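Local coordinates for protein ferredoxin component of carbazole 1,9a-dioxygenase (Nocardioides aromaticivorans, PDB 3GCE) that carries electrons through a Rieske [2Fe-2S] cluster, probably delivering them to the terminal oxygenase that attacks carbazole, at residues S9-V14 and E106-P111; D42-I47 and V100-T105; C51-A56 and P73-R78. All blocks are in the same frame, centred on the assembly; numbering follows the deposited sequence.

Overall arrangement
None of the three contacts is fully enclosed: contact 1 is partly buried, while contacts 2 and 3 are surface contacts by exposure. Contacts 1 and 2 hold parts of the same three-stranded antiparallel sheet, in which 106-109 is the middle strand, and their centres are about 9 Å apart. Ile107 reaches from the first to Val100 and Val44 of the second. Contact 3 is on the other side of the chain's centre, about 26 Å from contact 1 and 24 Å from contact 2, centre to centre. Chemistry follows place: backbone hydrogen bonds and a salt bridge join edge to centre in contact 1, apolar packing joins two sheets in contact 2, and iron links two loops in contact 3.

Contact 1. Residues S9-V14 and E106-P111; sequences STPVRV and EILVAP
Arg13 turns its CG anti to the backbone N (chi1 -176°), and bends at chi2 and chi3 then bring the chain round to Glu106, which itself carries CG beside its own backbone N. The two side chains meet in a salt bridge, Arg13 NH1 to Glu106 OE1 at 3.2 Å. The oxygen lies near the guanidinium plane, and NH1 arrives on its syn side, 17° out of the carboxylate plane; the two flat groups are themselves inclined by 27°. OE1 also makes a weak hydrogen bond to Thr16 OG1. Behind the charges, Leu108 CD2 rests on Arg13 CB at 3.7 Å, on the same face of the sheet.

The backbones form an antiparallel pair. Val12 and Val109 are the hydrogen-bonded pair, with Val12 N to Val109 O at 2.9 Å and the reciprocal bond of equal length; Arg13 and Leu108 form the non-hydrogen-bonded pair next to it, and Val14 N to Ile107 O follows at 3.0 Å. Strand 12-16 is thus fixed as an outer strand against 106-109, bringing the two ends of the modelled chain together in one sheet of the Rieske domain.

The opposite face is apolar. Val14 divides its methyls between two partners: CG2 touches Ile107 CG2 at 3.7 Å, and CG1 touches Val109 CG2 at 3.9 Å, crossing at about a right angle. Phe28 and Val30 of strand 26-30 cover Val14 and Val109 respectively. Nearer the chain ends, Val12 CG2 meets Pro111 CG at 4.0 Å, with Asp31 touching both residues.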
loop_
_atom_site.group_PDB
_atom_site.type_symbol
_atom_site.label_atom_id
_atom_site.label_comp_id
_atom_site.label_asym_id
_atom_site.label_seq_id
_atom_site.Cartn_x
_atom_site.Cartn_y
_atom_site.Cartn_z
ATOM N N SER A 9 14.777 -9.193 11.716
ATOM C CA SER A 9 15.201 -10.578 11.380
ATOM C C SER A 9 14.837 -11.083 9.966
ATOM O O SER A 9 14.566 -12.278 9.770
ATOM C CB SER A 9 14.696 -11.533 12.461
ATOM O OG SER A 9 15.180 -11.115 13.728
ATOM N N THR A 10 14.840 -10.202 8.962
ATOM C CA THR A 10 15.011 -8.757 9.116
ATOM C C THR A 10 13.926 -8.152 8.271
ATOM O O THR A 10 13.484 -8.785 7.313
ATOM C CB THR A 10 16.348 -8.275 8.531
ATOM O OG1 THR A 10 16.611 -8.967 7.298
ATOM C CG2 THR A 10 17.473 -8.515 9.490
ATOM N N PRO A 11 13.527 -6.903 8.566
ATOM C CA PRO A 11 12.532 -6.286 7.701
ATOM C C PRO A 11 13.189 -5.747 6.418
ATOM O O PRO A 11 14.383 -5.983 6.194
ATOM C CB PRO A 11 11.997 -5.150 8.557
ATOM C CG PRO A 11 13.137 -4.746 9.388
ATOM C CD PRO A 11 13.965 -5.992 9.634
ATOM N N VAL A 12 12.408 -5.055 5.587
ATOM C CA VAL A 12 12.927 -4.420 4.385
ATOM C C VAL A 12 12.788 -2.892 4.523
ATOM O O VAL A 12 11.682 -2.394 4.754
ATOM C CB VAL A 12 12.154 -4.941 3.147
ATOM C CG1 VAL A 12 12.577 -4.232 1.877
ATOM C CG2 VAL A 12 12.294 -6.498 3.050
ATOM N N ARG A 13 13.891 -2.157 4.395
ATOM C CA ARG A 13 13.836 -0.696 4.461
ATOM C C ARG A 13 13.511 -0.254 3.049
ATOM O O ARG A 13 14.266 -0.567 2.119
ATOM C CB ARG A 13 15.164 -0.016 4.880
ATOM C CG ARG A 13 14.934 1.533 5.014
ATOM C CD ARG A 13 15.974 2.546 4.526
ATOM N NE ARG A 13 15.923 2.762 3.102
ATOM C CZ ARG A 13 16.120 3.915 2.445
ATOM N NH1 ARG A 13 16.345 5.082 3.036
ATOM N NH2 ARG A 13 16.041 3.872 1.151
ATOM N N VAL A 14 12.406 0.463 2.882
ATOM C CA VAL A 14 11.970 0.856 1.536
ATOM C C VAL A 14 12.318 2.291 1.195
ATOM O O VAL A 14 12.558 2.609 0.032
ATOM C CB VAL A 14 10.456 0.607 1.324
ATOM C CG1 VAL A 14 10.175 -0.907 1.383
ATOM C CG2 VAL A 14 9.618 1.364 2.354
ATOM N N GLU A 106 13.182 5.956 9.061
ATOM C CA GLU A 106 13.271 4.879 8.063
ATOM C C GLU A 106 11.989 4.054 8.042
ATOM O O GLU A 106 11.502 3.605 9.088
ATOM C CB GLU A 106 14.463 3.954 8.332
ATOM C CG GLU A 106 15.803 4.667 8.502
ATOM C CD GLU A 106 16.209 5.501 7.303
ATOM O OE1 GLU A 106 15.791 5.196 6.177
ATOM O OE2 GLU A 106 16.964 6.473 7.499
ATOM N N ILE A 107 11.463 3.835 6.845
ATOM C CA ILE A 107 10.248 3.056 6.711
ATOM C C ILE A 107 10.608 1.581 6.548
ATOM O O ILE A 107 11.234 1.178 5.551
ATOM C CB ILE A 107 9.347 3.536 5.534
ATOM C CG1 ILE A 107 8.954 5.009 5.703
ATOM C CG2 ILE A 107 8.092 2.656 5.446
ATOM C CD1 ILE A 107 8.269 5.580 4.407
ATOM N N LEU A 108 10.207 0.779 7.524
ATOM C CA LEU A 108 10.552 -0.650 7.529
ATOM C C LEU A 108 9.294 -1.495 7.359
ATOM O O LEU A 108 8.316 -1.292 8.086
ATOM C CB LEU A 108 11.217 -0.996 8.852
ATOM C CG LEU A 108 12.453 -0.178 9.282
ATOM C CD1 LEU A 108 12.928 -0.634 10.674
ATOM C CD2 LEU A 108 13.572 -0.338 8.244
ATOM N N VAL A 109 9.340 -2.449 6.432
ATOM C CA VAL A 109 8.207 -3.329 6.118
ATOM C C VAL A 109 8.568 -4.786 6.448
ATOM O O VAL A 109 9.596 -5.294 5.999
ATOM C CB VAL A 109 7.816 -3.206 4.606
ATOM C CG1 VAL A 109 6.563 -4.064 4.267
ATOM C CG2 VAL A 109 7.571 -1.709 4.241
ATOM N N ALA A 110 7.733 -5.450 7.236
ATOM C CA ALA A 110 7.947 -6.862 7.534
ATOM C C ALA A 110 7.583 -7.706 6.319
ATOM O O ALA A 110 6.506 -7.538 5.761
ATOM C CB ALA A 110 7.124 -7.279 8.733
ATOM N N PRO A 111 8.484 -8.604 5.887
ATOM C CA PRO A 111 8.206 -9.436 4.717
ATOM C C PRO A 111 7.153 -10.493 5.023
ATOM O O PRO A 111 6.931 -10.810 6.189
ATOM C CB PRO A 111 9.553 -10.121 4.429
ATOM C CG PRO A 111 10.562 -9.405 5.263
ATOM C CD PRO A 111 9.810 -8.897 6.453
#

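Contact 2. Residues D42-I47 and V100-T105; sequences DSVYAI and VVVDGT
Val100 meets two residues of strand 43-48 at once, because its CG1 stands anti to the backbone N (chi1 -164°) and its CG2 beside that N. CG2 presses on the CB of buried Ala46 at 3.4 Å, closer than carbons usually pack, and this pair marks the tight end of the contact. CG1 lies 3.9 Å from Val44 CG1, the two valines crossing at about a right angle, and Ile107 of the neighbouring strand 106-109 also touches both. An alanine in place of Val100 would probably open a gap here, leaving Ala46 CB and Val44 CG1 without their mates on this strand.

Farther along, the partners become fewer. Val44 sends its other methyl, CG2, to Val102 CG2 at 3.6 Å, again at about a right angle, but this is the sole touch that Val102 makes with 42-47. The strands run roughly antiparallel, at 144°, yet they splay: the CA atoms of Tyr45 and Val100 are 6.8 Å apart, those of Val44 and Val102 7.8 Å, and those of the exposed Asp42 and Asp103 about 12.1 Å.

Even the nearest of these separations is too wide for a bridge, and the axes approach no closer than 7.3 Å. The strands belong to different three-stranded sheets; a backbone hydrogen bond between Ala46 and Tyr98 ties the chain just ahead of strand 100-103 to strand 43-48, and the CA distances grow from there. Val100 and Val102 meet Val44 and Ala46 from one sheet to the other. The side chains touch by methyl groups, with no hydrogen bond or charge pair between the segments, so the contact depends on fit of shape and exclusion of water, without directional bonds to set a register.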
loop_
_atom_site.group_PDB
_atom_site.type_symbol
_atom_site.label_atom_id
_atom_site.label_comp_id
_atom_site.label_asym_id
_atom_site.label_seq_id
_atom_site.Cartn_x
_atom_site.Cartn_y
_atom_site.Cartn_z
ATOM N N ASP A 42 1.423 11.455 9.320
ATOM C CA ASP A 42 2.673 10.782 9.650
ATOM C C ASP A 42 2.534 9.258 9.663
ATOM O O ASP A 42 3.489 8.541 10.013
ATOM C CB ASP A 42 3.199 11.265 11.001
ATOM C CG ASP A 42 3.713 12.691 10.938
ATOM O OD1 ASP A 42 4.568 12.976 10.065
ATOM O OD2 ASP A 42 3.241 13.512 11.754
ATOM N N SER A 43 1.361 8.761 9.284
ATOM C CA SER A 43 1.161 7.309 9.255
ATOM C C SER A 43 1.610 6.758 7.914
ATOM O O SER A 43 1.567 7.458 6.903
ATOM C CB SER A 43 -0.289 6.964 9.506
ATOM O OG SER A 43 -0.691 7.454 10.763
ATOM N N VAL A 44 2.076 5.514 7.920
ATOM C CA VAL A 44 2.465 4.836 6.681
ATOM C C VAL A 44 1.682 3.528 6.645
ATOM O O VAL A 44 1.590 2.818 7.679
ATOM C CB VAL A 44 3.981 4.525 6.656
ATOM C CG1 VAL A 44 4.390 3.854 5.339
ATOM C CG2 VAL A 44 4.782 5.804 6.878
ATOM N N TYR A 45 1.133 3.220 5.470
ATOM C CA TYR A 45 0.360 1.994 5.256
ATOM C C TYR A 45 0.976 1.206 4.127
ATOM O O TYR A 45 1.566 1.787 3.217
ATOM C CB TYR A 45 -1.086 2.348 4.879
ATOM C CG TYR A 45 -1.714 3.222 5.914
ATOM C CD1 TYR A 45 -2.138 2.687 7.113
ATOM C CD2 TYR A 45 -1.843 4.594 5.715
ATOM C CE1 TYR A 45 -2.690 3.477 8.094
ATOM C CE2 TYR A 45 -2.425 5.406 6.711
ATOM C CZ TYR A 45 -2.849 4.821 7.883
ATOM O OH TYR A 45 -3.418 5.573 8.878
ATOM N N ALA A 46 0.831 -0.115 4.173
ATOM C CA ALA A 46 1.443 -0.972 3.149
ATOM C C ALA A 46 0.523 -2.144 2.864
ATOM O O ALA A 46 0.070 -2.817 3.795
ATOM C CB ALA A 46 2.801 -1.476 3.635
ATOM N N ILE A 47 0.237 -2.384 1.580
ATOM C CA ILE A 47 -0.560 -3.554 1.176
ATOM C C ILE A 47 0.049 -4.101 -0.095
ATOM O O ILE A 47 0.871 -3.434 -0.717
ATOM C CB ILE A 47 -2.100 -3.248 0.987
ATOM C CG1 ILE A 47 -2.342 -2.149 -0.076
ATOM C CG2 ILE A 47 -2.711 -2.849 2.330
ATOM C CD1 ILE A 47 -3.825 -2.084 -0.598
ATOM N N VAL A 100 4.186 -2.354 9.150
ATOM C CA VAL A 100 5.107 -1.254 8.867
ATOM C C VAL A 100 5.401 -0.556 10.162
ATOM O O VAL A 100 4.486 -0.290 10.958
ATOM C CB VAL A 100 4.517 -0.141 7.971
ATOM C CG1 VAL A 100 5.635 0.764 7.390
ATOM C CG2 VAL A 100 3.677 -0.685 6.872
ATOM N N VAL A 101 6.675 -0.225 10.334
ATOM C CA VAL A 101 7.163 0.606 11.424
ATOM C C VAL A 101 8.010 1.735 10.798
ATOM O O VAL A 101 8.741 1.515 9.828
ATOM C CB VAL A 101 7.972 -0.295 12.429
ATOM C CG1 VAL A 101 9.119 0.439 13.123
ATOM C CG2 VAL A 101 7.035 -0.942 13.449
ATOM N N VAL A 102 7.865 2.953 11.310
ATOM C CA VAL A 102 8.830 4.016 11.038
ATOM C C VAL A 102 9.777 4.124 12.245
ATOM O O VAL A 102 9.343 4.356 13.374
ATOM C CB VAL A 102 8.141 5.363 10.780
ATOM C CG1 VAL A 102 9.174 6.459 10.550
ATOM C CG2 VAL A 102 7.197 5.266 9.555
ATOM N N ASP A 103 11.072 3.947 12.002
ATOM C CA ASP A 103 12.051 3.962 13.072
ATOM C C ASP A 103 13.165 4.915 12.653
ATOM O O ASP A 103 13.803 4.716 11.628
ATOM C CB ASP A 103 12.554 2.531 13.318
ATOM C CG ASP A 103 13.535 2.429 14.481
ATOM O OD1 ASP A 103 14.658 2.981 14.370
ATOM O OD2 ASP A 103 13.190 1.775 15.499
ATOM N N GLY A 104 13.359 5.988 13.425
ATOM C CA GLY A 104 14.359 6.986 13.076
ATOM C C GLY A 104 14.265 7.464 11.631
ATOM O O GLY A 104 15.283 7.536 10.935
ATOM N N THR A 105 13.050 7.814 11.207
ATOM C CA THR A 105 12.734 8.243 9.821
ATOM C C THR A 105 12.792 7.157 8.730
ATOM O O THR A 105 12.230 7.347 7.636
ATOM C CB THR A 105 13.539 9.515 9.363
ATOM O OG1 THR A 105 12.783 10.223 8.365
ATOM C CG2 THR A 105 14.869 9.152 8.769
#

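Contact 3. Residues C51-A56 and P73-R78; sequences CSHAEA and PLHVGR. With FES (Fe2/s2 (inorganic) cluster), chain B.
His53 and His75 set their rings nearly perpendicular, planes at 84° and centroids 4.9 Å apart, each turning ND1 to the same iron. His53 holds CG anti to its backbone N (chi1 170°), whereas His75 holds CG beside its own; from these opposed loops both ND1 atoms bind FE2, His53 ND1 at 2.1 Å and His75 ND1 at the same length. Their ND1 atoms are 3.2 Å apart as joint ligands of the metal, not as a hydrogen-bonded pair.

Cys51 SG binds FE1 at 2.3 Å, and Cys72 also binds iron, giving the Cys-X-His and Cys-X-X-His pattern of a Rieske centre. His53 N donates to Cys51 SG, 3.5 Å away and nearly straight at 165°, which would be expected to stabilise negative charge on the thiolate. Gly77, with no side chain, brings its N to 3.5 Å from bridging sulfide S1.

Leu74 CG lies over one face of the His75 ring, towards its rim, while Leu74 CB packs on Ala56 CB at 3.7 Å beside the cluster. The first loop lies between strands 43-48 and 62-64, the second between 69-71 and 78-80, and Phe79 of strand 78-80 backs Cys51 and Ser52.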
loop_
_atom_site.group_PDB
_atom_site.type_symbol
_atom_site.label_atom_id
_atom_site.label_comp_id
_atom_site.label_asym_id
_atom_site.label_seq_id
_atom_site.Cartn_x
_atom_site.Cartn_y
_atom_site.Cartn_z
ATOM N N CYS A 51 -3.732 -5.863 -7.466
ATOM C CA CYS A 51 -5.178 -5.900 -7.225
ATOM C C CYS A 51 -5.644 -7.364 -7.189
ATOM O O CYS A 51 -5.142 -8.190 -7.961
ATOM C CB CYS A 51 -5.907 -5.132 -8.342
ATOM S SG CYS A 51 -7.681 -5.023 -8.093
ATOM N N SER A 52 -6.590 -7.696 -6.305
ATOM C CA SER A 52 -7.097 -9.066 -6.256
ATOM C C SER A 52 -8.128 -9.376 -7.350
ATOM O O SER A 52 -8.468 -10.552 -7.579
ATOM C CB SER A 52 -7.748 -9.347 -4.903
ATOM O OG SER A 52 -8.901 -8.558 -4.776
ATOM N N HIS A 53 -8.607 -8.354 -8.044
ATOM C CA HIS A 53 -9.663 -8.587 -9.009
ATOM C C HIS A 53 -9.097 -9.143 -10.333
ATOM O O HIS A 53 -9.614 -10.116 -10.883
ATOM C CB HIS A 53 -10.515 -7.320 -9.233
ATOM C CG HIS A 53 -11.455 -7.444 -10.388
ATOM N ND1 HIS A 53 -11.318 -6.702 -11.540
ATOM C CD2 HIS A 53 -12.492 -8.285 -10.602
ATOM C CE1 HIS A 53 -12.259 -7.056 -12.401
ATOM N NE2 HIS A 53 -12.976 -8.025 -11.858
ATOM N N ALA A 54 -8.053 -8.501 -10.843
ATOM C CA ALA A 54 -7.361 -8.963 -12.043
ATOM C C ALA A 54 -5.967 -8.379 -11.965
ATOM O O ALA A 54 -5.621 -7.727 -10.983
ATOM C CB ALA A 54 -8.086 -8.511 -13.306
ATOM N N GLU A 55 -5.147 -8.612 -12.976
ATOM C CA GLU A 55 -3.825 -8.042 -12.922
ATOM C C GLU A 55 -3.897 -6.529 -13.082
ATOM O O GLU A 55 -4.218 -6.022 -14.161
ATOM C CB GLU A 55 -2.907 -8.647 -13.977
ATOM C CG GLU A 55 -1.463 -8.237 -13.758
ATOM C CD GLU A 55 -0.634 -8.361 -15.014
ATOM O OE1 GLU A 55 -1.114 -9.008 -15.980
ATOM O OE2 GLU A 55 0.497 -7.817 -15.030
ATOM N N ALA A 56 -3.612 -5.810 -12.003
ATOM C CA ALA A 56 -3.399 -4.357 -12.088
ATOM C C ALA A 56 -2.575 -3.913 -10.891
ATOM O O ALA A 56 -2.545 -4.613 -9.882
ATOM C CB ALA A 56 -4.721 -3.603 -12.142
ATOM N N PRO A 73 -6.339 1.375 -10.758
ATOM C CA PRO A 73 -6.450 2.155 -12.002
ATOM C C PRO A 73 -7.237 1.479 -13.140
ATOM O O PRO A 73 -7.644 2.161 -14.108
ATOM C CB PRO A 73 -4.989 2.355 -12.433
ATOM C CG PRO A 73 -4.245 1.205 -11.844
ATOM C CD PRO A 73 -4.960 0.893 -10.511
ATOM N N LEU A 74 -7.469 0.171 -13.025
ATOM C CA LEU A 74 -7.983 -0.570 -14.151
ATOM C C LEU A 74 -9.509 -0.639 -14.166
ATOM O O LEU A 74 -10.124 -0.244 -15.163
ATOM C CB LEU A 74 -7.330 -1.957 -14.263
ATOM C CG LEU A 74 -7.675 -2.770 -15.511
ATOM C CD1 LEU A 74 -7.342 -2.014 -16.837
ATOM C CD2 LEU A 74 -6.973 -4.140 -15.435
ATOM N N HIS A 75 -10.118 -1.152 -13.098
ATOM C CA HIS A 75 -11.589 -1.175 -13.020
ATOM C C HIS A 75 -12.118 -0.439 -11.793
ATOM O O HIS A 75 -13.306 -0.584 -11.409
ATOM C CB HIS A 75 -12.153 -2.592 -13.050
ATOM C CG HIS A 75 -11.539 -3.473 -14.095
ATOM N ND1 HIS A 75 -10.713 -4.523 -13.780
ATOM C CD2 HIS A 75 -11.654 -3.479 -15.448
ATOM C CE1 HIS A 75 -10.340 -5.146 -14.888
ATOM N NE2 HIS A 75 -10.887 -4.522 -15.919
ATOM N N VAL A 76 -11.230 0.338 -11.179
ATOM C CA VAL A 76 -11.584 1.282 -10.099
ATOM C C VAL A 76 -12.306 0.655 -8.886
ATOM O O VAL A 76 -13.074 1.311 -8.176
ATOM C CB VAL A 76 -12.246 2.621 -10.618
ATOM C CG1 VAL A 76 -11.268 3.371 -11.533
ATOM C CG2 VAL A 76 -13.623 2.416 -11.304
ATOM N N GLY A 77 -12.036 -0.633 -8.665
ATOM C CA GLY A 77 -12.280 -1.236 -7.355
ATOM C C GLY A 77 -11.482 -0.486 -6.301
ATOM O O GLY A 77 -10.582 0.282 -6.641
ATOM N N ARG A 78 -11.789 -0.692 -5.020
ATOM C CA ARG A 78 -11.025 -0.032 -3.948
ATOM C C ARG A 78 -10.655 -0.973 -2.817
ATOM O O ARG A 78 -11.357 -1.957 -2.581
ATOM C CB ARG A 78 -11.777 1.155 -3.350
ATOM C CG ARG A 78 -12.045 2.310 -4.333
ATOM C CD ARG A 78 -12.600 3.551 -3.624
ATOM N NE ARG A 78 -13.005 4.579 -4.595
ATOM C CZ ARG A 78 -13.364 5.827 -4.287
ATOM N NH1 ARG A 78 -13.387 6.241 -3.021
ATOM N NH2 ARG A 78 -13.709 6.663 -5.257
HETATM FE FE1 FES B . -8.327 -3.898 -10.007
HETATM FE FE2 FES B . -10.155 -4.944 -11.767
HETATM S S1 FES B . -10.573 -3.544 -10.042
HETATM S S2 FES B . -7.960 -5.203 -11.703
#